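Local coordinates for protein transcriptional regulator (PDB 2O0Y) that probably acts as an IclR-family transcription factor, binding DNA through a helix-turn-helix domain and carrying a GAF-related C-terminal domain, at residues 101-106 / 128-133; 108-113 / 223-228. All blocks are in the same frame, centred on the assembly; numbering follows the deposited sequence.

Contact 1 of 2, residues 101-106 / 128-133; sequences DIMRQL and AQCEST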
loop_
_atom_site.group_PDB
_atom_site.type_symbol
_atom_site.label_atom_id
_atom_site.label_comp_id
_atom_site.label_asym_id
_atom_site.label_seq_id
_atom_site.Cartn_x
_atom_site.Cartn_y
_atom_site.Cartn_z
ATOM N N ASP B 101 11.035 -8.729 -22.036
ATOM C CA ASP B 101 11.454 -9.175 -23.392
ATOM C C ASP B 101 10.308 -9.065 -24.408
ATOM O O ASP B 101 10.495 -8.554 -25.516
ATOM C CB ASP B 101 11.955 -10.624 -23.404
ATOM C CG ASP B 101 13.219 -10.809 -22.613
ATOM O OD1 ASP B 101 13.896 -9.807 -22.318
ATOM O OD2 ASP B 101 13.520 -11.982 -22.262
ATOM N N ILE B 102 9.118 -9.536 -24.048
ATOM C CA ILE B 102 7.987 -9.466 -25.004
ATOM C C ILE B 102 7.652 -8.014 -25.327
ATOM O O ILE B 102 7.387 -7.686 -26.462
ATOM C CB ILE B 102 6.721 -10.213 -24.457
ATOM C CG1 ILE B 102 6.938 -11.733 -24.471
ATOM C CG2 ILE B 102 5.476 -9.845 -25.250
ATOM C CD1 ILE B 102 5.965 -12.485 -23.492
HETATM N N MSE B 103 7.668 -7.134 -24.339
HETATM C CA MSE B 103 7.334 -5.718 -24.551
HETATM C C MSE B 103 8.402 -5.070 -25.419
HETATM O O MSE B 103 8.123 -4.223 -26.277
HETATM C CB MSE B 103 7.272 -5.015 -23.191
HETATM C CG MSE B 103 6.170 -5.493 -22.280
HETATM SE SE MSE B 103 6.273 -4.594 -20.503
HETATM C CE MSE B 103 6.153 -2.681 -20.995
ATOM N N ARG B 104 9.646 -5.438 -25.168
ATOM C CA ARG B 104 10.759 -4.902 -25.951
ATOM C C ARG B 104 10.623 -5.318 -27.407
ATOM O O ARG B 104 10.721 -4.482 -28.329
ATOM C CB ARG B 104 12.113 -5.360 -25.347
ATOM C CG ARG B 104 13.269 -4.555 -25.870
ATOM C CD ARG B 104 14.613 -5.169 -25.473
ATOM N NE ARG B 104 14.727 -5.144 -23.994
ATOM C CZ ARG B 104 14.714 -6.217 -23.205
ATOM N NH1 ARG B 104 14.822 -6.029 -21.896
ATOM N NH2 ARG B 104 14.618 -7.463 -23.705
ATOM N N GLN B 105 10.316 -6.596 -27.642
ATOM C CA GLN B 105 10.146 -7.043 -29.023
ATOM C C GLN B 105 8.946 -6.363 -29.717
ATOM O O GLN B 105 9.003 -5.980 -30.892
ATOM C CB GLN B 105 10.071 -8.577 -29.082
ATOM C CG GLN B 105 10.064 -9.137 -30.503
ATOM C CD GLN B 105 11.358 -8.844 -31.240
ATOM O OE1 GLN B 105 12.443 -8.989 -30.678
ATOM N NE2 GLN B 105 11.248 -8.417 -32.511
ATOM N N LEU B 106 7.859 -6.198 -29.001
ATOM C CA LEU B 106 6.673 -5.471 -29.499
ATOM C C LEU B 106 7.075 -4.061 -29.896
ATOM O O LEU B 106 6.643 -3.558 -30.942
ATOM C CB LEU B 106 5.589 -5.386 -28.376
ATOM C CG LEU B 106 4.310 -4.672 -28.815
ATOM C CD1 LEU B 106 3.773 -5.312 -30.159
ATOM C CD2 LEU B 106 3.273 -4.688 -27.676
ATOM N N ALA B 128 5.608 -0.094 -16.217
ATOM C CA ALA B 128 6.774 -0.506 -16.990
ATOM C C ALA B 128 6.643 -0.019 -18.419
ATOM O O ALA B 128 5.523 0.186 -18.886
ATOM C CB ALA B 128 6.930 -2.079 -16.976
ATOM N N GLN B 129 7.784 0.195 -19.102
ATOM C CA GLN B 129 7.770 0.873 -20.410
ATOM C C GLN B 129 8.927 0.425 -21.280
ATOM O O GLN B 129 10.034 0.265 -20.763
ATOM C CB GLN B 129 7.919 2.378 -20.149
ATOM C CG GLN B 129 7.829 3.289 -21.383
ATOM C CD GLN B 129 7.830 4.763 -20.991
ATOM O OE1 GLN B 129 8.868 5.292 -20.588
ATOM N NE2 GLN B 129 6.641 5.425 -21.060
ATOM N N CYS B 130 8.697 0.225 -22.573
ATOM C CA CYS B 130 9.792 -0.007 -23.506
ATOM C C CYS B 130 9.668 1.030 -24.609
ATOM O O CYS B 130 8.736 0.969 -25.425
ATOM C CB CYS B 130 9.696 -1.404 -24.115
ATOM S SG CYS B 130 10.101 -2.677 -22.854
ATOM N N GLU B 131 10.572 2.001 -24.622
ATOM C CA GLU B 131 10.475 3.069 -25.608
ATOM C C GLU B 131 10.997 2.590 -26.942
ATOM O O GLU B 131 11.941 1.796 -27.007
ATOM C CB GLU B 131 11.299 4.242 -25.170
ATOM C CG GLU B 131 10.646 5.089 -24.037
ATOM C CD GLU B 131 11.565 6.246 -23.701
ATOM O OE1 GLU B 131 11.768 7.104 -24.571
ATOM O OE2 GLU B 131 12.138 6.268 -22.606
ATOM N N SER B 132 10.414 3.085 -28.020
ATOM C CA SER B 132 10.966 2.818 -29.338
ATOM C C SER B 132 12.147 3.783 -29.613
ATOM O O SER B 132 12.459 4.650 -28.804
ATOM C CB SER B 132 9.890 2.934 -30.416
ATOM O OG SER B 132 9.643 4.273 -30.832
ATOM N N THR B 133 12.789 3.636 -30.768
ATOM C CA THR B 133 13.918 4.493 -31.118
ATOM C C THR B 133 13.474 5.639 -32.022
ATOM O O THR B 133 14.315 6.390 -32.531
ATOM C CB THR B 133 14.990 3.716 -31.921
ATOM O OG1 THR B 133 14.375 3.256 -33.114
ATOM C CG2 THR B 133 15.488 2.500 -31.142
#
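R104 and C130 are the nearest CA pair, 5.6 Å apart, where helix segment 101-106 crosses strand segment 128-130 at -38° with 8.1 Å between the two axes. This is a helix laid over an antiparallel sheet, in the C-terminal domain of the IclR family, which is related to the GAF fold. No hydrogen bond spans the two segments; the sulfur of C130 and the CB and CE of M103 do most of the work.

C130 points its CB toward the helix, and its SG settles against the helix backbone, 3.6 Å from R104 N and 3.7 Å from M103 CB. M103, modelled as selenomethionine, also points toward the strand, but its far end reaches past C130 to A128, two residues earlier in the strand. The chain runs extended to the selenium and then bends at chi3 (58°), which carries CE across to A128. There M103 CE lies 3.6 Å from A128 O and 4.1 Å from A128 CB, covering both the carbonyl and side chain of one residue. V114 and L116 of the neighbouring strand 113-120 also touch M103, which is buried.

R104 lends mainly the base of its side chain: CB lies 4.2 Å from C130 SG, at the more exposed border of the contact. The guanidinium of R104 turns instead to its own helix and forms a salt bridge one turn back, R104 NH2 to D101 OD1 at 2.8 Å. The acceptor sits at the edge of the guanidinium, close to its plane, and NH2 meets OD1 on the anti side of the carboxylate, tilted 27° out of the carboxylate plane.

Contact 2 of 2, residues 108-113 / 223-228; sequences ADTGET and LTLGGP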
loop_
_atom_site.group_PDB
_atom_site.type_symbol
_atom_site.label_atom_id
_atom_site.label_comp_id
_atom_site.label_asym_id
_atom_site.label_seq_id
_atom_site.Cartn_x
_atom_site.Cartn_y
_atom_site.Cartn_z
ATOM N N ALA B 108 10.053 -3.026 -30.841
ATOM C CA ALA B 108 10.845 -3.185 -32.073
ATOM C C ALA B 108 9.952 -3.486 -33.269
ATOM O O ALA B 108 10.185 -2.980 -34.376
ATOM C CB ALA B 108 11.851 -4.306 -31.919
ATOM N N ASP B 109 8.941 -4.328 -33.056
ATOM C CA ASP B 109 8.091 -4.815 -34.156
ATOM C C ASP B 109 7.134 -3.701 -34.619
ATOM O O ASP B 109 6.783 -3.633 -35.789
ATOM C CB ASP B 109 7.280 -6.029 -33.657
ATOM C CG ASP B 109 8.094 -7.336 -33.633
ATOM O OD1 ASP B 109 9.261 -7.348 -34.089
ATOM O OD2 ASP B 109 7.550 -8.379 -33.171
ATOM N N THR B 110 6.706 -2.817 -33.710
ATOM C CA THR B 110 5.730 -1.786 -34.122
ATOM C C THR B 110 6.380 -0.417 -34.367
ATOM O O THR B 110 5.822 0.416 -35.077
ATOM C CB THR B 110 4.623 -1.571 -33.053
ATOM O OG1 THR B 110 5.266 -1.233 -31.818
ATOM C CG2 THR B 110 3.748 -2.826 -32.848
ATOM N N GLY B 111 7.530 -0.158 -33.733
ATOM C CA GLY B 111 8.184 1.147 -33.845
ATOM C C GLY B 111 7.632 2.156 -32.853
ATOM O O GLY B 111 7.994 3.351 -32.877
ATOM N N GLU B 112 6.766 1.668 -31.946
ATOM C CA GLU B 112 6.102 2.502 -30.950
ATOM C C GLU B 112 6.517 2.161 -29.520
ATOM O O GLU B 112 6.948 1.020 -29.253
ATOM C CB GLU B 112 4.578 2.380 -31.077
ATOM C CG GLU B 112 4.015 2.652 -32.456
ATOM C CD GLU B 112 4.313 4.012 -33.017
ATOM O OE1 GLU B 112 4.817 4.871 -32.278
ATOM O OE2 GLU B 112 3.963 4.245 -34.202
ATOM N N THR B 113 6.404 3.154 -28.633
ATOM C CA THR B 113 6.632 2.970 -27.208
ATOM C C THR B 113 5.544 2.063 -26.664
ATOM O O THR B 113 4.370 2.265 -26.993
ATOM C CB THR B 113 6.615 4.306 -26.474
ATOM O OG1 THR B 113 7.794 5.048 -26.879
ATOM C CG2 THR B 113 6.652 4.070 -24.895
ATOM N N LEU B 223 -1.893 -3.414 -21.790
ATOM C CA LEU B 223 -0.696 -3.342 -22.589
ATOM C C LEU B 223 -0.958 -2.337 -23.723
ATOM O O LEU B 223 -1.844 -2.557 -24.566
ATOM C CB LEU B 223 -0.379 -4.706 -23.179
ATOM C CG LEU B 223 0.892 -4.793 -24.040
ATOM C CD1 LEU B 223 2.154 -4.662 -23.121
ATOM C CD2 LEU B 223 0.978 -6.114 -24.765
ATOM N N THR B 224 -0.172 -1.260 -23.788
ATOM C CA THR B 224 -0.563 -0.149 -24.610
ATOM C C THR B 224 0.548 0.382 -25.550
ATOM O O THR B 224 1.647 0.645 -25.094
ATOM C CB THR B 224 -1.051 0.977 -23.698
ATOM O OG1 THR B 224 -2.096 0.449 -22.848
ATOM C CG2 THR B 224 -1.633 2.147 -24.502
ATOM N N LEU B 225 0.204 0.629 -26.829
ATOM C CA LEU B 225 1.080 1.390 -27.758
ATOM C C LEU B 225 0.595 2.824 -27.802
ATOM O O LEU B 225 -0.589 3.042 -27.883
ATOM C CB LEU B 225 0.942 0.830 -29.176
ATOM C CG LEU B 225 1.249 -0.628 -29.476
ATOM C CD1 LEU B 225 1.160 -0.805 -30.978
ATOM C CD2 LEU B 225 2.660 -1.006 -28.989
ATOM N N GLY B 226 1.479 3.814 -27.708
ATOM C CA GLY B 226 1.065 5.203 -27.944
ATOM C C GLY B 226 2.097 5.826 -28.824
ATOM O O GLY B 226 3.297 5.525 -28.692
ATOM N N GLY B 227 1.650 6.686 -29.731
ATOM C CA GLY B 227 2.573 7.362 -30.610
ATOM C C GLY B 227 1.859 8.355 -31.475
ATOM O O GLY B 227 0.691 8.649 -31.253
ATOM N N PRO B 228 2.563 8.885 -32.484
ATOM C CA PRO B 228 1.967 9.840 -33.400
ATOM C C PRO B 228 0.847 9.234 -34.241
ATOM O O PRO B 228 0.984 8.125 -34.752
ATOM C CB PRO B 228 3.152 10.274 -34.272
ATOM C CG PRO B 228 4.161 9.197 -34.123
ATOM C CD PRO B 228 3.986 8.649 -32.770
HETATM O O HOH W 1 5.652 5.892 -29.767
#
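T110 and L225 reach toward each other tip to tip, CG2 of T110 lying 3.8 Å from CD1 of L225. Here, in the GAF-like domain, helix 97-110 ends and the chain turns into strand 113-120, beside the antiparallel strand 219-228. With chi1 at 57°, T110 OG1 sits between its own backbone N and carbonyl carbon and accepts from E112 N at 3.3 Å, an ST turn; L106 O is its other partner. An alanine here would probably leave E112 N without this acceptor, free the turn to shift, and open a gap beside the L225 methyls.

E112 follows G111, whose positive phi suits glycine, and its chain bends at chi2 to cross P228 obliquely. E112 OE1 lies 3.7 Å from G227 CA, where a side chain on the glycine would clash with it. E112 OE2 is gripped by R231 and Y240. T113 O takes a weak hydrogen bond from G226 N and a CA-H...O contact from L225. One water ties the polar groups together: it donates to E112 OE1 at 2.8 Å and to G226 O at 2.6 Å, and accepts from T113 N at 3.1 Å.

Overall arrangement
After the N-terminal helix-turn-helix region, the chain reaches helix 97-110, which serves both contacts, 101-106 in contact 1 and its C-terminal end with the following turn in contact 2. Strands 113-120 and 123-130 then run as an antiparallel hairpin, and its return closes contact 1 as a short loop of 21 residues. Contact 2 closes only after 109 residues, when strand 219-228 comes in on the other side of strand 113-120. The segments alternate along the chain, so the two loops cross rather than nest. Their centres lie about 8 Å apart, and S132 OG probably hydrogen-bonds to G111 O, joining the end of the hairpin to the turn after the helix.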